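Local structure of agarase (Pseudoalteromonas fuliginea, 6XJ9) at residues Y319-A324 against F378-S383; K351-A356 against H391-S396; K361-W366 against P721-A726. The protein probably hydrolyses the beta-glycosidic linkages of agarose, breaking the red-algal polysaccharide into smaller oligosaccharides for a marine bacterium. All coordinates share one frame; numbering follows the deposited sequence.

Contact 1: Y319-A324 against F378-S383; sequences YDFDQA and FGYRKS
Y380 reaches over to D320, its phenol OH donating a hydrogen bond of 2.8 Å to OD1 of D320. The acceptor uses its syn lone pair, on the side of the other carboxylate oxygen. OD1 lies at the edge of the tyrosine ring and in its plane, although the carboxylate plane is turned 32° from the ring. The amide of Q323 comes to the same hydroxyl, with NE2 of Q323 3.1 Å from OH of Y380. A water donates to OE1 of Q323 over 2.7 Å and more weakly to the phenol oxygen. A tyrosine suits this place because its ring packs while its hydroxyl bonds to the acid. Along the CD1-CE1 edge of the ring, F321 supplies the apolar contact: its CD2 is 3.5 Å from CE1 of Y380. The two rings meet rim to rim with planes at 45°, neither covering the other.

The acid is held from several directions. OD1 also takes a weak bond from the backbone N of F321, while OD2 accepts from ND1 of H391. With CG of Y380 anti to its backbone N (chi1 -166°), the ring extends from its strand toward 319-324 and passes G392, whose CA lies 3.5 Å from CE1 of Y380. A residue without a side chain suits that neighbouring position. F321 also packs against V345, Y370 and the side chain of R353.

Strands 315-320 and 378-381 are not hydrogen-bonded partners; strand 392-395 runs between them and pairs with both. The contact is therefore a bridge of side chains between next-but-one strands, within a small four-stranded antiparallel sheet.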
ATOM      1  N   TYR A 319      -2.865  21.072  32.326  1.00 26.12           N
ATOM      2  CA  TYR A 319      -3.653  21.678  33.380  1.00 27.13           C
ATOM      3  C   TYR A 319      -3.634  20.767  34.603  1.00 27.49           C
ATOM      4  O   TYR A 319      -3.396  19.566  34.486  1.00 25.76           O
ATOM      5  CB  TYR A 319      -5.061  22.004  32.872  1.00 28.86           C
ATOM      6  CG  TYR A 319      -5.115  23.097  31.834  1.00 30.05           C
ATOM      7  CD1 TYR A 319      -4.871  22.833  30.497  1.00 31.77           C
ATOM      8  CD2 TYR A 319      -5.407  24.408  32.188  1.00 32.09           C
ATOM      9  CE1 TYR A 319      -4.917  23.834  29.538  1.00 31.49           C
ATOM     10  CE2 TYR A 319      -5.478  25.417  31.240  1.00 32.27           C
ATOM     11  CZ  TYR A 319      -5.227  25.130  29.911  1.00 32.10           C
ATOM     12  OH  TYR A 319      -5.275  26.122  28.973  1.00 34.54           O
ATOM     13  N   ASP A 320      -3.879  21.357  35.778  1.00 27.27           N
ATOM     14  CA  ASP A 320      -3.988  20.604  37.018  1.00 29.34           C
ATOM     15  C   ASP A 320      -4.891  21.361  37.985  1.00 30.47           C
ATOM     16  O   ASP A 320      -5.468  22.397  37.645  1.00 30.43           O
ATOM     17  CB  ASP A 320      -2.624  20.298  37.646  1.00 29.47           C
ATOM     18  CG  ASP A 320      -2.614  19.071  38.548  1.00 31.44           C
ATOM     19  OD1 ASP A 320      -3.679  18.440  38.714  1.00 28.40           O
ATOM     20  OD2 ASP A 320      -1.525  18.738  39.065  1.00 33.93           O
ATOM     21  N   PHE A 321      -5.018  20.813  39.192  1.00 29.66           N
ATOM     22  CA  PHE A 321      -6.004  21.301  40.135  1.00 33.51           C
ATOM     23  C   PHE A 321      -5.384  21.326  41.528  1.00 35.16           C
ATOM     24  O   PHE A 321      -4.369  20.675  41.779  1.00 34.91           O
ATOM     25  CB  PHE A 321      -7.273  20.440  40.069  1.00 33.12           C
ATOM     26  CG  PHE A 321      -7.829  20.237  38.681  1.00 33.25           C
ATOM     27  CD1 PHE A 321      -8.590  21.221  38.066  1.00 33.76           C
ATOM     28  CD2 PHE A 321      -7.564  19.073  37.973  1.00 34.43           C
ATOM     29  CE1 PHE A 321      -9.084  21.047  36.781  1.00 34.28           C
ATOM     30  CE2 PHE A 321      -8.067  18.894  36.692  1.00 34.85           C
ATOM     31  CZ  PHE A 321      -8.828  19.878  36.098  1.00 34.92           C
ATOM     32  N   ASP A 322      -6.009  22.104  42.416  1.00 36.77           N
ATOM     33  CA  ASP A 322      -5.691  22.084  43.830  1.00 39.57           C
ATOM     34  C   ASP A 322      -5.840  20.645  44.325  1.00 41.43           C
ATOM     35  O   ASP A 322      -6.948  20.104  44.361  1.00 42.45           O
ATOM     36  CB  ASP A 322      -6.543  23.109  44.584  1.00 41.07           C
ATOM     37  CG  ASP A 322      -6.028  23.395  45.984  1.00 44.32           C
ATOM     38  OD1 ASP A 322      -5.895  22.425  46.761  1.00 44.68           O
ATOM     39  OD2 ASP A 322      -5.745  24.578  46.276  1.00 46.03           O
ATOM     40  N   GLN A 323      -4.701  20.023  44.652  1.00 40.89           N
ATOM     41  CA  GLN A 323      -4.619  18.607  44.974  1.00 42.16           C
ATOM     42  C   GLN A 323      -5.537  18.269  46.146  1.00 43.83           C
ATOM     43  O   GLN A 323      -6.118  17.186  46.186  1.00 43.69           O
ATOM     44  CB  GLN A 323      -3.174  18.212  45.281  1.00 44.32           C
ATOM     45  CG  GLN A 323      -2.266  18.242  44.059  1.00 45.76           C
ATOM     46  CD  GLN A 323      -2.625  17.159  43.069  1.00 48.12           C
ATOM     47  OE1 GLN A 323      -2.729  15.984  43.417  1.00 49.85           O
ATOM     48  NE2 GLN A 323      -2.829  17.551  41.822  1.00 46.56           N
ATOM     49  N   ALA A 324      -5.668  19.215  47.083  1.00 43.20           N
ATOM     50  CA  ALA A 324      -6.480  19.031  48.278  1.00 45.02           C
ATOM     51  C   ALA A 324      -7.966  18.955  47.933  1.00 44.20           C
ATOM     52  O   ALA A 324      -8.761  18.473  48.741  1.00 43.28           O
ATOM     53  CB  ALA A 324      -6.200  20.145  49.259  1.00 47.51           C
ATOM     54  N   PHE A 378     -12.678  15.492  28.964  1.00 25.89           N
ATOM     55  CA  PHE A 378     -11.644  15.728  29.959  1.00 26.73           C
ATOM     56  C   PHE A 378     -11.663  14.591  30.977  1.00 26.96           C
ATOM     57  O   PHE A 378     -12.718  14.056  31.309  1.00 28.44           O
ATOM     58  CB  PHE A 378     -11.817  17.079  30.670  1.00 27.79           C
ATOM     59  CG  PHE A 378     -11.364  18.298  29.899  1.00 26.58           C
ATOM     60  CD1 PHE A 378     -10.014  18.551  29.689  1.00 25.90           C
ATOM     61  CD2 PHE A 378     -12.286  19.208  29.403  1.00 25.74           C
ATOM     62  CE1 PHE A 378      -9.599  19.668  28.974  1.00 24.67           C
ATOM     63  CE2 PHE A 378     -11.870  20.325  28.691  1.00 25.22           C
ATOM     64  CZ  PHE A 378     -10.530  20.552  28.474  1.00 24.77           C
ATOM     65  N   GLY A 379     -10.471  14.221  31.449  1.00 27.49           N
ATOM     66  CA  GLY A 379     -10.320  13.249  32.520  1.00 26.93           C
ATOM     67  C   GLY A 379      -9.226  13.698  33.480  1.00 27.97           C
ATOM     68  O   GLY A 379      -8.876  14.874  33.501  1.00 26.65           O
ATOM     69  N   TYR A 380      -8.705  12.750  34.264  1.00 28.57           N
ATOM     70  CA  TYR A 380      -7.644  13.029  35.208  1.00 28.39           C
ATOM     71  C   TYR A 380      -6.803  11.775  35.446  1.00 30.86           C
ATOM     72  O   TYR A 380      -7.332  10.665  35.508  1.00 29.18           O
ATOM     73  CB  TYR A 380      -8.192  13.578  36.528  1.00 28.49           C
ATOM     74  CG  TYR A 380      -7.105  14.190  37.373  1.00 28.75           C
ATOM     75  CD1 TYR A 380      -6.742  15.517  37.213  1.00 28.71           C
ATOM     76  CD2 TYR A 380      -6.389  13.420  38.279  1.00 28.96           C
ATOM     77  CE1 TYR A 380      -5.715  16.079  37.957  1.00 29.80           C
ATOM     78  CE2 TYR A 380      -5.357  13.959  39.024  1.00 28.84           C
ATOM     79  CZ  TYR A 380      -5.019  15.293  38.861  1.00 29.80           C
ATOM     80  OH  TYR A 380      -4.005  15.831  39.586  1.00 30.08           O
ATOM     81  N   ARG A 381      -5.492  11.991  35.603  1.00 31.71           N
ATOM     82  CA  ARG A 381      -4.519  10.938  35.851  1.00 35.54           C
ATOM     83  C   ARG A 381      -3.787  11.223  37.156  1.00 36.65           C
ATOM     84  O   ARG A 381      -3.092  12.238  37.264  1.00 35.00           O
ATOM     85  CB  ARG A 381      -3.481  10.909  34.727  1.00 37.99           C
ATOM     86  CG  ARG A 381      -2.523   9.730  34.810  1.00 42.31           C
ATOM     87  CD  ARG A 381      -3.075   8.693  33.860  1.00 44.98           C
ATOM     88  NE  ARG A 381      -2.772   7.313  34.191  1.00 50.90           N
ATOM     89  CZ  ARG A 381      -3.112   6.277  33.430  1.00 47.11           C
ATOM     90  NH1 ARG A 381      -3.752   6.473  32.287  1.00 43.68           N
ATOM     91  NH2 ARG A 381      -2.805   5.053  33.815  1.00 47.47           N
ATOM     92  N   LYS A 382      -3.916  10.295  38.114  1.00 36.64           N
ATOM     93  CA  LYS A 382      -3.368  10.468  39.451  1.00 38.95           C
ATOM     94  C   LYS A 382      -1.863  10.200  39.468  1.00 39.94           C
ATOM     95  O   LYS A 382      -1.148  10.746  40.310  1.00 41.28           O
ATOM     96  CB  LYS A 382      -4.113   9.595  40.465  1.00 39.35           C
ATOM     97  CG  LYS A 382      -5.305  10.263  41.140  1.00 42.28           C
ATOM     98  N   SER A 383      -1.390   9.362  38.538  1.00 40.42           N
ATOM     99  CA  SER A 383      -0.006   8.922  38.545  1.00 38.38           C
ATOM    100  C   SER A 383       0.561   8.910  37.127  1.00 36.98           C
ATOM    101  O   SER A 383       0.185   8.075  36.313  1.00 39.53           O
ATOM    102  CB  SER A 383       0.097   7.575  39.213  1.00 38.91           C
ATOM    103  OG  SER A 383       1.443   7.137  39.256  1.00 40.16           O
TER
HETATM  104  O   HOH W   1      -3.442  13.692  42.184  1.00 33.67           O

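Contact 2: K351-A356 against H391-S396; sequences KSRFVA and HGETYS
R353 and E393 have CA atoms 9.0 Å apart because another strand separates their backbones. In this four-stranded antiparallel sheet, strand 315-320 is the shared neighbour: F354 and A356 hydrogen-bond to D320 and G318 on one edge of it, and E393 bonds to T317 and Y319 on the other. What joins 351-356 to 391-396 directly is thus a salt bridge between side chains.

Arginine suits its place by length. With CG anti to the backbone N and the chain extended as far as NE, it carries the charge across the intervening strand and over to the acid. The glutamate chain is extended too, and the two side chains cross at about a right angle, with guanidinium and carboxylate planes 31° apart. The charged groups meet through two nitrogens and two oxygens. NE of R353 is only 2.6 Å from OE1 of E393, but that bond is bent to 129° and is weak as a hydrogen bond.

E393 is buried, and its charge is shared with other donors: OE1 also bonds to OH of Y370, and OE2 to OG1 of T317. Together these bonds fix the rotation of the carboxylate and would be expected to favour its ionised form. The guanidinium makes a cation-pi contact with Y319 as well. The second bond of the bridge is the straighter one: NH2 of R353 donates over 2.8 Å, at 159°, to the syn lone pair of OE2 of E393, which lies nearly in the guanidinium plane.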
ATOM      1  N   LYS A 351     -12.746  24.546  39.723  1.00 42.86           N
ATOM      2  CA  LYS A 351     -12.613  25.981  39.921  1.00 40.75           C
ATOM      3  C   LYS A 351     -11.150  26.391  40.116  1.00 39.24           C
ATOM      4  O   LYS A 351     -10.800  27.532  39.833  1.00 39.22           O
ATOM      5  CB  LYS A 351     -13.543  26.463  41.039  1.00 44.74           C
ATOM      6  CG  LYS A 351     -15.032  26.317  40.748  1.00 45.12           C
ATOM      7  CD  LYS A 351     -15.831  27.554  41.092  1.00 44.75           C
ATOM      8  CE  LYS A 351     -17.323  27.380  40.898  1.00 45.17           C
ATOM      9  NZ  LYS A 351     -17.994  26.933  42.141  1.00 45.22           N
ATOM     10  N   SER A 352     -10.297  25.457  40.560  1.00 37.18           N
ATOM     11  CA  SER A 352      -8.896  25.746  40.832  1.00 35.12           C
ATOM     12  C   SER A 352      -7.985  25.327  39.673  1.00 32.99           C
ATOM     13  O   SER A 352      -6.774  25.187  39.849  1.00 30.87           O
ATOM     14  CB  SER A 352      -8.482  25.069  42.098  1.00 36.05           C
ATOM     15  OG  SER A 352      -8.452  23.662  41.899  1.00 37.64           O
ATOM     16  N   ARG A 353      -8.560  25.139  38.481  1.00 34.10           N
ATOM     17  CA  ARG A 353      -7.804  24.699  37.317  1.00 31.15           C
ATOM     18  C   ARG A 353      -6.693  25.708  37.042  1.00 32.26           C
ATOM     19  O   ARG A 353      -6.950  26.911  36.981  1.00 33.02           O
ATOM     20  CB  ARG A 353      -8.743  24.491  36.122  1.00 31.78           C
ATOM     21  CG  ARG A 353      -8.078  23.959  34.859  1.00 31.27           C
ATOM     22  CD  ARG A 353      -9.111  23.448  33.870  1.00 30.47           C
ATOM     23  NE  ARG A 353      -8.543  22.916  32.641  1.00 29.48           N
ATOM     24  CZ  ARG A 353      -8.692  23.449  31.435  1.00 30.37           C
ATOM     25  NH1 ARG A 353      -9.402  24.554  31.274  1.00 30.74           N
ATOM     26  NH2 ARG A 353      -8.127  22.879  30.387  1.00 31.20           N
ATOM     27  N   PHE A 354      -5.458  25.212  36.902  1.00 30.07           N
ATOM     28  CA  PHE A 354      -4.319  26.076  36.635  1.00 31.30           C
ATOM     29  C   PHE A 354      -3.382  25.410  35.625  1.00 31.80           C
ATOM     30  O   PHE A 354      -3.456  24.203  35.408  1.00 31.11           O
ATOM     31  CB  PHE A 354      -3.620  26.465  37.943  1.00 30.31           C
ATOM     32  CG  PHE A 354      -2.805  25.370  38.590  1.00 31.69           C
ATOM     33  CD1 PHE A 354      -3.392  24.448  39.441  1.00 31.45           C
ATOM     34  CD2 PHE A 354      -1.441  25.264  38.350  1.00 32.97           C
ATOM     35  CE1 PHE A 354      -2.636  23.451  40.040  1.00 32.07           C
ATOM     36  CE2 PHE A 354      -0.683  24.270  38.951  1.00 32.67           C
ATOM     37  CZ  PHE A 354      -1.285  23.359  39.790  1.00 32.12           C
ATOM     38  N   VAL A 355      -2.493  26.207  35.018  1.00 32.14           N
ATOM     39  CA  VAL A 355      -1.479  25.651  34.137  1.00 32.44           C
ATOM     40  C   VAL A 355      -0.327  25.120  34.991  1.00 32.84           C
ATOM     41  O   VAL A 355       0.363  25.886  35.661  1.00 33.59           O
ATOM     42  CB  VAL A 355      -1.003  26.663  33.077  1.00 34.05           C
ATOM     43  CG1 VAL A 355      -0.101  26.000  32.045  1.00 34.09           C
ATOM     44  CG2 VAL A 355      -2.162  27.370  32.385  1.00 35.72           C
ATOM     45  N   ALA A 356      -0.132  23.796  34.967  1.00 30.61           N
ATOM     46  CA  ALA A 356       0.972  23.182  35.686  1.00 31.77           C
ATOM     47  C   ALA A 356       2.166  22.988  34.752  1.00 31.46           C
ATOM     48  O   ALA A 356       3.311  23.049  35.196  1.00 33.22           O
ATOM     49  CB  ALA A 356       0.540  21.885  36.327  1.00 30.95           C
ATOM     50  N   HIS A 391       0.938  14.122  37.780  1.00 34.52           N
ATOM     51  CA  HIS A 391      -0.503  13.969  37.736  1.00 32.58           C
ATOM     52  C   HIS A 391      -1.074  15.173  36.994  1.00 32.43           C
ATOM     53  O   HIS A 391      -0.416  16.207  36.866  1.00 35.02           O
ATOM     54  CB  HIS A 391      -1.079  13.873  39.162  1.00 34.48           C
ATOM     55  CG  HIS A 391      -0.400  14.765  40.152  1.00 37.82           C
ATOM     56  ND1 HIS A 391      -0.538  16.142  40.130  1.00 40.25           N
ATOM     57  CD2 HIS A 391       0.419  14.489  41.193  1.00 39.62           C
ATOM     58  CE1 HIS A 391       0.168  16.675  41.112  1.00 40.20           C
ATOM     59  NE2 HIS A 391       0.769  15.679  41.776  1.00 37.99           N
ATOM     60  N   GLY A 392      -2.306  15.040  36.509  1.00 31.56           N
ATOM     61  CA  GLY A 392      -2.943  16.181  35.882  1.00 29.71           C
ATOM     62  C   GLY A 392      -4.130  15.791  35.016  1.00 28.81           C
ATOM     63  O   GLY A 392      -4.438  14.611  34.829  1.00 27.72           O
ATOM     64  N   GLU A 393      -4.773  16.835  34.501  1.00 26.74           N
ATOM     65  CA  GLU A 393      -5.887  16.758  33.580  1.00 25.30           C
ATOM     66  C   GLU A 393      -5.452  16.026  32.318  1.00 24.87           C
ATOM     67  O   GLU A 393      -4.318  16.174  31.857  1.00 23.95           O
ATOM     68  CB  GLU A 393      -6.312  18.190  33.258  1.00 26.33           C
ATOM     69  CG  GLU A 393      -7.376  18.289  32.192  1.00 27.50           C
ATOM     70  CD  GLU A 393      -7.740  19.735  31.930  1.00 28.10           C
ATOM     71  OE1 GLU A 393      -8.547  20.276  32.703  1.00 26.72           O
ATOM     72  OE2 GLU A 393      -7.182  20.317  30.974  1.00 30.29           O
ATOM     73  N   THR A 394      -6.375  15.229  31.768  1.00 23.47           N
ATOM     74  CA  THR A 394      -6.131  14.605  30.480  1.00 23.34           C
ATOM     75  C   THR A 394      -7.254  15.016  29.537  1.00 23.34           C
ATOM     76  O   THR A 394      -8.302  15.468  29.990  1.00 26.83           O
ATOM     77  CB  THR A 394      -6.006  13.082  30.629  1.00 23.65           C
ATOM     78  OG1 THR A 394      -7.312  12.616  30.960  1.00 21.66           O
ATOM     79  CG2 THR A 394      -5.028  12.665  31.712  1.00 24.43           C
ATOM     80  N   TYR A 395      -7.019  14.867  28.234  1.00 23.53           N
ATOM     81  CA  TYR A 395      -8.092  14.944  27.255  1.00 23.73           C
ATOM     82  C   TYR A 395      -7.983  13.742  26.323  1.00 23.02           C
ATOM     83  O   TYR A 395      -6.882  13.263  26.092  1.00 21.93           O
ATOM     84  CB  TYR A 395      -8.061  16.262  26.480  1.00 21.81           C
ATOM     85  CG  TYR A 395      -9.347  16.521  25.738  1.00 22.67           C
ATOM     86  CD1 TYR A 395     -10.545  16.728  26.414  1.00 24.05           C
ATOM     87  CD2 TYR A 395      -9.375  16.526  24.358  1.00 23.51           C
ATOM     88  CE1 TYR A 395     -11.736  16.934  25.734  1.00 23.99           C
ATOM     89  CE2 TYR A 395     -10.549  16.765  23.659  1.00 24.26           C
ATOM     90  CZ  TYR A 395     -11.732  16.963  24.349  1.00 24.10           C
ATOM     91  OH  TYR A 395     -12.871  17.172  23.634  1.00 24.58           O
ATOM     92  N   SER A 396      -9.129  13.267  25.817  1.00 24.09           N
ATOM     93  CA  SER A 396      -9.163  12.187  24.837  1.00 22.55           C
ATOM     94  C   SER A 396      -9.698  12.676  23.489  1.00 23.90           C
ATOM     95  O   SER A 396     -10.907  12.795  23.303  1.00 24.66           O
ATOM     96  CB  SER A 396      -9.961  11.020  25.344  1.00 21.44           C
ATOM     97  OG  SER A 396      -9.957   9.978  24.377  1.00 21.62           O
TER

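Contact 3: K361-W366 against P721-A726; sequences KNLFEW and PITGRA
T723 meets both L363 and F364, and the turn that presents it begins two residues earlier. P721 rests on T315, and its carbonyl O accepts a 3.1 Å bond from N of G724, closing a type I beta turn. I722, inside the turn, sends its branched side chain to F679.

T723 then carries the contact. Its two branches divide the work: the methyl CG2 lies 3.9 Å from CD1 of L363, and OG1 lies 3.7 Å from CE1 of F364, a packing contact oblique to the ring. With chi1 at 50°, OG1 stands between the backbone N and the carbonyl carbon, and the methyl is anti to that carbon. The buried hydroxyl is satisfied by OG1 of T315, so a threonine can combine an apolar touch with a polar anchor. L363 also lays its CB over the centre of the F364 ring, 4.0 Å above the plane, which makes the two side chains one apolar surface.

G724 has a positive phi of 98°, where a CB would collide with the carbonyl O of T723, so glycine fits here. R725 forms a salt bridge with D728 through NE, and A726 bonds to T314 through the backbone.

The contact thus packs two irregular loops together, one after helix 358-361 and one after strand 709-714, whose place beside strand 299-305 is consistent with the closure of a (beta/alpha)8 barrel.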
ATOM      1  N   LYS A 361       0.562  22.677  27.766  1.00 27.76           N
ATOM      2  CA  LYS A 361      -0.556  23.498  27.318  1.00 29.63           C
ATOM      3  C   LYS A 361      -0.369  23.860  25.845  1.00 30.12           C
ATOM      4  O   LYS A 361      -1.302  23.731  25.056  1.00 29.77           O
ATOM      5  CB  LYS A 361      -0.747  24.731  28.212  1.00 31.06           C
ATOM      6  CG  LYS A 361      -1.829  25.709  27.759  1.00 31.96           C
ATOM      7  CD  LYS A 361      -1.822  27.017  28.536  1.00 34.29           C
ATOM      8  CE  LYS A 361      -2.636  28.121  27.890  1.00 36.26           C
ATOM      9  NZ  LYS A 361      -2.254  28.343  26.471  1.00 39.25           N
ATOM     10  N   ASN A 362       0.861  24.241  25.470  1.00 29.96           N
ATOM     11  CA  ASN A 362       1.116  24.871  24.179  1.00 30.61           C
ATOM     12  C   ASN A 362       1.194  23.862  23.030  1.00 28.59           C
ATOM     13  O   ASN A 362       1.258  24.262  21.865  1.00 26.16           O
ATOM     14  CB  ASN A 362       2.323  25.809  24.241  1.00 34.64           C
ATOM     15  CG  ASN A 362       2.000  27.081  24.998  1.00 38.77           C
ATOM     16  OD1 ASN A 362       0.961  27.699  24.767  1.00 38.34           O
ATOM     17  ND2 ASN A 362       2.884  27.480  25.902  1.00 39.23           N
ATOM     18  N   LEU A 363       1.164  22.562  23.355  1.00 26.64           N
ATOM     19  CA  LEU A 363       1.122  21.520  22.334  1.00 25.34           C
ATOM     20  C   LEU A 363      -0.136  21.658  21.479  1.00 23.92           C
ATOM     21  O   LEU A 363      -0.105  21.325  20.302  1.00 25.30           O
ATOM     22  CB  LEU A 363       1.122  20.136  22.991  1.00 24.87           C
ATOM     23  CG  LEU A 363       2.346  19.743  23.819  1.00 25.28           C
ATOM     24  CD1 LEU A 363       2.009  18.529  24.676  1.00 24.32           C
ATOM     25  CD2 LEU A 363       3.558  19.455  22.937  1.00 24.05           C
ATOM     26  N   PHE A 364      -1.236  22.125  22.088  1.00 23.69           N
ATOM     27  CA  PHE A 364      -2.583  21.962  21.560  1.00 23.39           C
ATOM     28  C   PHE A 364      -3.104  23.243  20.905  1.00 25.30           C
ATOM     29  O   PHE A 364      -3.118  24.305  21.542  1.00 25.16           O
ATOM     30  CB  PHE A 364      -3.507  21.494  22.690  1.00 22.10           C
ATOM     31  CG  PHE A 364      -3.061  20.214  23.357  1.00 22.52           C
ATOM     32  CD1 PHE A 364      -3.132  19.000  22.682  1.00 22.52           C
ATOM     33  CD2 PHE A 364      -2.552  20.220  24.648  1.00 22.57           C
ATOM     34  CE1 PHE A 364      -2.710  17.823  23.286  1.00 24.09           C
ATOM     35  CE2 PHE A 364      -2.134  19.045  25.259  1.00 23.41           C
ATOM     36  CZ  PHE A 364      -2.207  17.849  24.574  1.00 25.05           C
ATOM     37  N   GLU A 365      -3.560  23.127  19.645  1.00 26.61           N
ATOM     38  CA  GLU A 365      -4.261  24.210  18.953  1.00 27.52           C
ATOM     39  C   GLU A 365      -5.596  24.516  19.633  1.00 30.52           C
ATOM     40  O   GLU A 365      -6.021  25.667  19.640  1.00 28.53           O
ATOM     41  CB  GLU A 365      -4.535  23.895  17.479  1.00 28.22           C
ATOM     42  CG  GLU A 365      -3.371  24.211  16.555  1.00 27.77           C
ATOM     43  CD  GLU A 365      -3.568  23.993  15.063  1.00 29.31           C
ATOM     44  OE1 GLU A 365      -4.525  23.288  14.658  1.00 29.32           O
ATOM     45  OE2 GLU A 365      -2.732  24.506  14.298  1.00 29.57           O
ATOM     46  N   TRP A 366      -6.248  23.482  20.197  1.00 29.62           N
ATOM     47  CA  TRP A 366      -7.605  23.587  20.718  1.00 30.01           C
ATOM     48  C   TRP A 366      -7.830  22.540  21.805  1.00 29.85           C
ATOM     49  O   TRP A 366      -7.524  21.367  21.620  1.00 30.87           O
ATOM     50  CB  TRP A 366      -8.634  23.428  19.581  1.00 30.75           C
ATOM     51  CG  TRP A 366     -10.060  23.222  20.004  1.00 31.84           C
ATOM     52  CD1 TRP A 366     -11.015  24.188  20.165  1.00 31.83           C
ATOM     53  CD2 TRP A 366     -10.716  21.968  20.291  1.00 32.89           C
ATOM     54  NE1 TRP A 366     -12.209  23.628  20.539  1.00 30.91           N
ATOM     55  CE2 TRP A 366     -12.056  22.269  20.632  1.00 34.26           C
ATOM     56  CE3 TRP A 366     -10.306  20.627  20.314  1.00 33.42           C
ATOM     57  CZ2 TRP A 366     -12.979  21.278  20.977  1.00 33.48           C
ATOM     58  CZ3 TRP A 366     -11.218  19.649  20.656  1.00 33.36           C
ATOM     59  CH2 TRP A 366     -12.539  19.972  20.980  1.00 34.10           C
ATOM     60  N   PRO A 721      -2.046   8.641  21.629  1.00 19.37           N
ATOM     61  CA  PRO A 721      -2.065  10.086  21.399  1.00 20.53           C
ATOM     62  C   PRO A 721      -0.729  10.552  20.838  1.00 22.48           C
ATOM     63  O   PRO A 721       0.326  10.031  21.205  1.00 23.29           O
ATOM     64  CB  PRO A 721      -2.311  10.673  22.791  1.00 19.80           C
ATOM     65  CG  PRO A 721      -3.116   9.581  23.482  1.00 20.83           C
ATOM     66  CD  PRO A 721      -2.524   8.280  22.972  1.00 18.90           C
ATOM     67  N   ILE A 722      -0.791  11.534  19.938  1.00 22.05           N
ATOM     68  CA  ILE A 722       0.414  12.050  19.313  1.00 23.31           C
ATOM     69  C   ILE A 722       1.310  12.702  20.367  1.00 22.77           C
ATOM     70  O   ILE A 722       2.525  12.733  20.194  1.00 23.22           O
ATOM     71  CB  ILE A 722       0.071  12.990  18.135  1.00 24.13           C
ATOM     72  CG1 ILE A 722       1.315  13.465  17.381  1.00 25.28           C
ATOM     73  CG2 ILE A 722      -0.793  14.149  18.591  1.00 22.88           C
ATOM     74  CD1 ILE A 722       1.014  14.241  16.109  1.00 26.10           C
ATOM     75  N   THR A 723       0.708  13.186  21.465  1.00 21.34           N
ATOM     76  CA  THR A 723       1.436  13.873  22.521  1.00 21.39           C
ATOM     77  C   THR A 723       1.663  12.968  23.733  1.00 21.60           C
ATOM     78  O   THR A 723       1.975  13.439  24.830  1.00 21.19           O
ATOM     79  CB  THR A 723       0.702  15.154  22.917  1.00 21.92           C
ATOM     80  OG1 THR A 723      -0.641  14.722  23.124  1.00 22.26           O
ATOM     81  CG2 THR A 723       0.759  16.208  21.830  1.00 20.44           C
ATOM     82  N   GLY A 724       1.508  11.660  23.523  1.00 21.85           N
ATOM     83  CA  GLY A 724       1.829  10.689  24.555  1.00 22.95           C
ATOM     84  C   GLY A 724       0.585  10.241  25.310  1.00 24.15           C
ATOM     85  O   GLY A 724      -0.244  11.060  25.690  1.00 23.54           O
ATOM     86  N   ARG A 725       0.446   8.926  25.496  1.00 23.82           N
ATOM     87  CA  ARG A 725      -0.521   8.444  26.466  1.00 24.30           C
ATOM     88  C   ARG A 725      -0.130   8.992  27.843  1.00 24.25           C
ATOM     89  O   ARG A 725       1.056   9.104  28.139  1.00 25.94           O
ATOM     90  CB  ARG A 725      -0.652   6.921  26.406  1.00 23.86           C
ATOM     91  CG  ARG A 725       0.505   6.174  27.044  1.00 25.66           C
ATOM     92  CD  ARG A 725       0.307   4.683  26.942  1.00 27.52           C
ATOM     93  NE  ARG A 725       1.321   3.957  27.692  1.00 30.98           N
ATOM     94  CZ  ARG A 725       1.419   2.634  27.699  1.00 33.30           C
ATOM     95  NH1 ARG A 725       0.570   1.904  26.994  1.00 34.77           N
ATOM     96  NH2 ARG A 725       2.363   2.046  28.404  1.00 34.82           N
ATOM     97  N   ALA A 726      -1.144   9.345  28.648  1.00 22.54           N
ATOM     98  CA  ALA A 726      -1.013  10.011  29.939  1.00 25.53           C
ATOM     99  C   ALA A 726      -0.037   9.302  30.882  1.00 25.99           C
ATOM    100  O   ALA A 726       0.739   9.956  31.579  1.00 26.95           O
ATOM    101  CB  ALA A 726      -2.378  10.147  30.575  1.00 24.70           C
TER

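How the contacts relate
Contacts 1 and 2 are two parts of one small antiparallel sheet, their centres only about 5 Å apart. Probable backbone hydrogen bonds join them, N of G379 to O of T394 and N of D320 to O of F354, both 2.9 Å. Strand 392-395 also supplies the side chain that joins contact 2 to F378, with OE2 of E393 3.2 Å from CE1 of F378. Contact 3 lies farther away, its centre about 12 Å from that of contact 2 and 16 Å from that of contact 1. A726, after strand 709-714, packs on T394 and R381, and W366, after helix 358-361, on Y395, so the sheet rests against both loops of contact 3.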